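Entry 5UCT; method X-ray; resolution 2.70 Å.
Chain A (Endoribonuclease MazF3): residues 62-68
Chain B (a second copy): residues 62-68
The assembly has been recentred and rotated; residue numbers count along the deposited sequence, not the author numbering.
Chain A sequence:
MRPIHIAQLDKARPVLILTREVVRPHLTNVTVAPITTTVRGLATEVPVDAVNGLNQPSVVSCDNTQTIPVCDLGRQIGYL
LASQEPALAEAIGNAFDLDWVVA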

ATOM      1  N   CYS A  62      -2.700   0.663   8.437  1.00 65.81           N
ATOM      2  CA  CYS A  62      -1.946   0.081   7.334  1.00 61.54           C
ATOM      3  C   CYS A  62      -2.801  -0.774   6.408  1.00 62.24           C
ATOM      4  O   CYS A  62      -2.292  -1.243   5.385  1.00 63.17           O
ATOM      5  CB  CYS A  62      -0.788  -0.757   7.871  1.00 60.82           C
ATOM      6  SG  CYS A  62       0.598   0.220   8.497  1.00 63.93           S
ATOM      7  N   ASP A  63      -4.071  -1.005   6.737  1.00 64.42           N
ATOM      8  CA  ASP A  63      -4.956  -1.723   5.830  1.00 64.29           C
ATOM      9  C   ASP A  63      -5.615  -0.812   4.806  1.00 61.04           C
ATOM     10  O   ASP A  63      -6.309  -1.313   3.913  1.00 57.58           O
ATOM     11  CB  ASP A  63      -6.036  -2.462   6.622  1.00 71.00           C
ATOM     12  CG  ASP A  63      -5.612  -3.859   7.013  1.00 74.06           C
ATOM     13  OD1 ASP A  63      -5.061  -4.571   6.152  1.00 72.39           O
ATOM     14  OD2 ASP A  63      -5.830  -4.241   8.182  1.00 76.57           O
ATOM     15  N   ASN A  64      -5.408   0.499   4.905  1.00 61.10           N
ATOM     16  CA  ASN A  64      -6.052   1.473   4.034  1.00 59.02           C
ATOM     17  C   ASN A  64      -5.033   2.363   3.336  1.00 57.06           C
ATOM     18  O   ASN A  64      -5.271   3.550   3.120  1.00 57.94           O
ATOM     19  CB  ASN A  64      -7.047   2.328   4.816  1.00 63.22           C
ATOM     20  CG  ASN A  64      -8.152   1.511   5.447  1.00 70.26           C
ATOM     21  OD1 ASN A  64      -8.343   1.540   6.662  1.00 75.09           O
ATOM     22  ND2 ASN A  64      -8.896   0.785   4.622  1.00 70.41           N
ATOM     23  N   THR A  65      -3.881   1.807   2.976  1.00 54.73           N
ATOM     24  CA  THR A  65      -2.863   2.600   2.301  1.00 55.62           C
ATOM     25  C   THR A  65      -3.350   3.031   0.920  1.00 53.26           C
ATOM     26  O   THR A  65      -4.081   2.306   0.239  1.00 50.61           O
ATOM     27  CB  THR A  65      -1.562   1.811   2.167  1.00 59.74           C
ATOM     28  OG1 THR A  65      -1.704   0.852   1.111  1.00 60.80           O
ATOM     29  CG2 THR A  65      -1.243   1.084   3.469  1.00 61.40           C
ATOM     30  N   GLN A  66      -2.941   4.230   0.512  1.00 55.95           N
ATOM     31  CA  GLN A  66      -3.372   4.804  -0.754  1.00 57.30           C
ATOM     32  C   GLN A  66      -2.196   5.502  -1.418  1.00 57.13           C
ATOM     33  O   GLN A  66      -1.304   6.025  -0.745  1.00 60.14           O
ATOM     34  CB  GLN A  66      -4.522   5.804  -0.559  1.00 64.21           C
ATOM     35  CG  GLN A  66      -5.761   5.228   0.125  1.00 72.78           C
ATOM     36  CD  GLN A  66      -6.701   4.539  -0.843  1.00 77.01           C
ATOM     37  OE1 GLN A  66      -6.449   4.497  -2.043  1.00 76.18           O
ATOM     38  NE2 GLN A  66      -7.801   4.006  -0.322  1.00 81.08           N
ATOM     39  N   THR A  67      -2.202   5.503  -2.750  1.00 50.04           N
ATOM     40  CA  THR A  67      -1.260   6.282  -3.549  1.00 52.06           C
ATOM     41  C   THR A  67      -2.007   7.495  -4.091  1.00 53.58           C
ATOM     42  O   THR A  67      -2.905   7.355  -4.929  1.00 54.03           O
ATOM     43  CB  THR A  67      -0.672   5.448  -4.687  1.00 50.70           C
ATOM     44  OG1 THR A  67       0.064   4.346  -4.145  1.00 52.21           O
ATOM     45  CG2 THR A  67       0.259   6.295  -5.533  1.00 51.04           C
ATOM     46  N   ILE A  68      -1.641   8.679  -3.609  1.00 55.85           N
ATOM     47  CA  ILE A  68      -2.337   9.916  -3.958  1.00 56.45           C
ATOM     48  C   ILE A  68      -1.403  10.804  -4.772  1.00 57.82           C
ATOM     49  O   ILE A  68      -0.177  10.634  -4.705  1.00 61.66           O
ATOM     50  CB  ILE A  68      -2.836  10.650  -2.700  1.00 49.84           C
ATOM     51  CG1 ILE A  68      -1.655  11.204  -1.894  1.00 52.75           C
ATOM     52  CG2 ILE A  68      -3.670   9.722  -1.838  1.00 49.79           C
ATOM     53  CD1 ILE A  68      -2.066  12.049  -0.710  1.00 56.52           C
TER
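Chain B (62-68) CDNTQTI

A two-fold axis makes every contact between the two copies either one of a pair related by rotation or a residue meeting its own copy, and the two 62-68 segments of the endoribonuclease MazF3 illustrate the principle compactly. Each segment is loop-like until it enters a strand at residue 66, and chain B has the same conformation as chain A. The strands, residues 66-68 in each copy, approach to 5.9 Å between axes with their N-to-C directions 112° apart, so chain B crosses chain A steeply rather than running alongside it. The closest CA atoms are those of Gln A66 and Gln B66, 4.6 Å apart; on one side of this point Asn A64 CA lies 5.5 Å from Thr B67 CA.

Along chain A, Cys A62 is buried but takes no part in the contact. Asp A63 contributes mainly backbone: its O lies 3.4 Å from Thr B67 OG1. Asn A64, with phi/psi of -125/36, directs its CA-to-CB bond away from chain B, yet its ND2 still comes within 3.7 Å of Thr B67 CG2.

At Thr A65 the backbone becomes extended (-66/145), and its carbonyl accepts a hydrogen bond from the partner: Thr B67 OG1 donates to Thr A65 O at 2.9 Å. The side chain of Thr A65, in the p rotamer, meets its own symmetry mate, with Thr A65 OG1 and Thr B65 OG1 3.6 Å apart.

Gln A66 begins the strand at phi/psi -140/149. Its CA-to-CB bond points sideways, but the m, m side chain brings the amide across to chain B, where NE2 of Gln A66 donates to Thr B67 O at 2.8 Å. The same amide's OE1 accepts a weak hydrogen bond from Thr B67 N at 3.5 Å, so one side-chain amide engages both backbone polar groups of a single residue. Gln A66 OE1 and Gln B66 OE1 meet 2.7 Å apart, and as two acceptors they form no hydrogen bond.

Thr A67 completes the exchange and has the largest covered area on chain A. Its CA-to-CB bond points toward chain B, and the m rotamer places OG1 of Thr A67 2.9 Å from Thr B65 O, to which it donates. Its backbone receives the reciprocal clasp: Gln B66 NE2 donates to Thr A67 O at 2.8 Å, while Thr A67 N binds Gln B66 OE1 weakly at 3.5 Å. The CA-to-CB bond of Ile A68 then points away from chain B, and Ile A68 makes no contact with this stretch.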

ATOM      1  N   CYS B  62       4.236  -1.860  -7.584  1.00 65.81           N
ATOM      2  CA  CYS B  62       4.102  -1.761  -6.136  1.00 61.54           C
ATOM      3  C   CYS B  62       4.223  -0.334  -5.618  1.00 62.24           C
ATOM      4  O   CYS B  62       4.033  -0.114  -4.417  1.00 63.17           O
ATOM      5  CB  CYS B  62       5.147  -2.640  -5.449  1.00 60.82           C
ATOM      6  SG  CYS B  62       4.776  -4.407  -5.512  1.00 63.93           S
ATOM      7  N   ASP B  63       4.546   0.634  -6.473  1.00 64.42           N
ATOM      8  CA  ASP B  63       4.566   2.027  -6.047  1.00 64.29           C
ATOM      9  C   ASP B  63       3.202   2.693  -6.146  1.00 61.04           C
ATOM     10  O   ASP B  63       3.061   3.844  -5.718  1.00 57.58           O
ATOM     11  CB  ASP B  63       5.579   2.818  -6.876  1.00 71.00           C
ATOM     12  CG  ASP B  63       6.961   2.808  -6.264  1.00 74.06           C
ATOM     13  OD1 ASP B  63       7.065   3.009  -5.038  1.00 72.39           O
ATOM     14  OD2 ASP B  63       7.939   2.597  -7.010  1.00 76.57           O
ATOM     15  N   ASN B  64       2.202   2.000  -6.686  1.00 61.10           N
ATOM     16  CA  ASN B  64       0.876   2.561  -6.909  1.00 59.02           C
ATOM     17  C   ASN B  64      -0.208   1.721  -6.248  1.00 57.06           C
ATOM     18  O   ASN B  64      -1.310   1.579  -6.776  1.00 57.94           O
ATOM     19  CB  ASN B  64       0.591   2.703  -8.403  1.00 63.22           C
ATOM     20  CG  ASN B  64       1.573   3.616  -9.102  1.00 70.26           C
ATOM     21  OD1 ASN B  64       2.245   3.212 -10.049  1.00 75.09           O
ATOM     22  ND2 ASN B  64       1.653   4.860  -8.646  1.00 70.41           N
ATOM     23  N   THR B  65       0.087   1.150  -5.085  1.00 54.73           N
ATOM     24  CA  THR B  65      -0.906   0.338  -4.395  1.00 55.62           C
ATOM     25  C   THR B  65      -2.078   1.200  -3.936  1.00 53.26           C
ATOM     26  O   THR B  65      -1.916   2.368  -3.571  1.00 50.61           O
ATOM     27  CB  THR B  65      -0.285  -0.372  -3.193  1.00 59.74           C
ATOM     28  OG1 THR B  65      -0.124   0.572  -2.126  1.00 60.80           O
ATOM     29  CG2 THR B  65       1.075  -0.954  -3.562  1.00 61.40           C
ATOM     30  N   GLN B  66      -3.273   0.613  -3.964  1.00 55.95           N
ATOM     31  CA  GLN B  66      -4.493   1.326  -3.615  1.00 57.30           C
ATOM     32  C   GLN B  66      -5.394   0.413  -2.799  1.00 57.13           C
ATOM     33  O   GLN B  66      -5.390  -0.808  -2.974  1.00 60.14           O
ATOM     34  CB  GLN B  66      -5.244   1.807  -4.867  1.00 64.21           C
ATOM     35  CG  GLN B  66      -4.433   2.717  -5.788  1.00 72.78           C
ATOM     36  CD  GLN B  66      -4.475   4.171  -5.367  1.00 77.01           C
ATOM     37  OE1 GLN B  66      -5.125   4.524  -4.388  1.00 76.18           O
ATOM     38  NE2 GLN B  66      -3.787   5.025  -6.116  1.00 81.08           N
ATOM     39  N   THR B  67      -6.168   1.021  -1.900  1.00 50.04           N
ATOM     40  CA  THR B  67      -7.224   0.331  -1.165  1.00 52.06           C
ATOM     41  C   THR B  67      -8.557   0.739  -1.779  1.00 53.58           C
ATOM     42  O   THR B  67      -8.968   1.899  -1.669  1.00 54.03           O
ATOM     43  CB  THR B  67      -7.180   0.671   0.325  1.00 50.70           C
ATOM     44  OG1 THR B  67      -5.936   0.230   0.882  1.00 52.21           O
ATOM     45  CG2 THR B  67      -8.318  -0.014   1.055  1.00 51.04           C
ATOM     46  N   ILE B  68      -9.225  -0.210  -2.429  1.00 55.85           N
ATOM     47  CA  ILE B  68     -10.465   0.060  -3.155  1.00 56.45           C
ATOM     48  C   ILE B  68     -11.618  -0.656  -2.462  1.00 57.82           C
ATOM     49  O   ILE B  68     -11.387  -1.621  -1.720  1.00 61.66           O
ATOM     50  CB  ILE B  68     -10.353  -0.370  -4.628  1.00 49.84           C
ATOM     51  CG1 ILE B  68     -10.286  -1.899  -4.740  1.00 52.75           C
ATOM     52  CG2 ILE B  68      -9.136   0.258  -5.277  1.00 49.79           C
ATOM     53  CD1 ILE B  68     -10.304  -2.408  -6.163  1.00 56.52           C
TER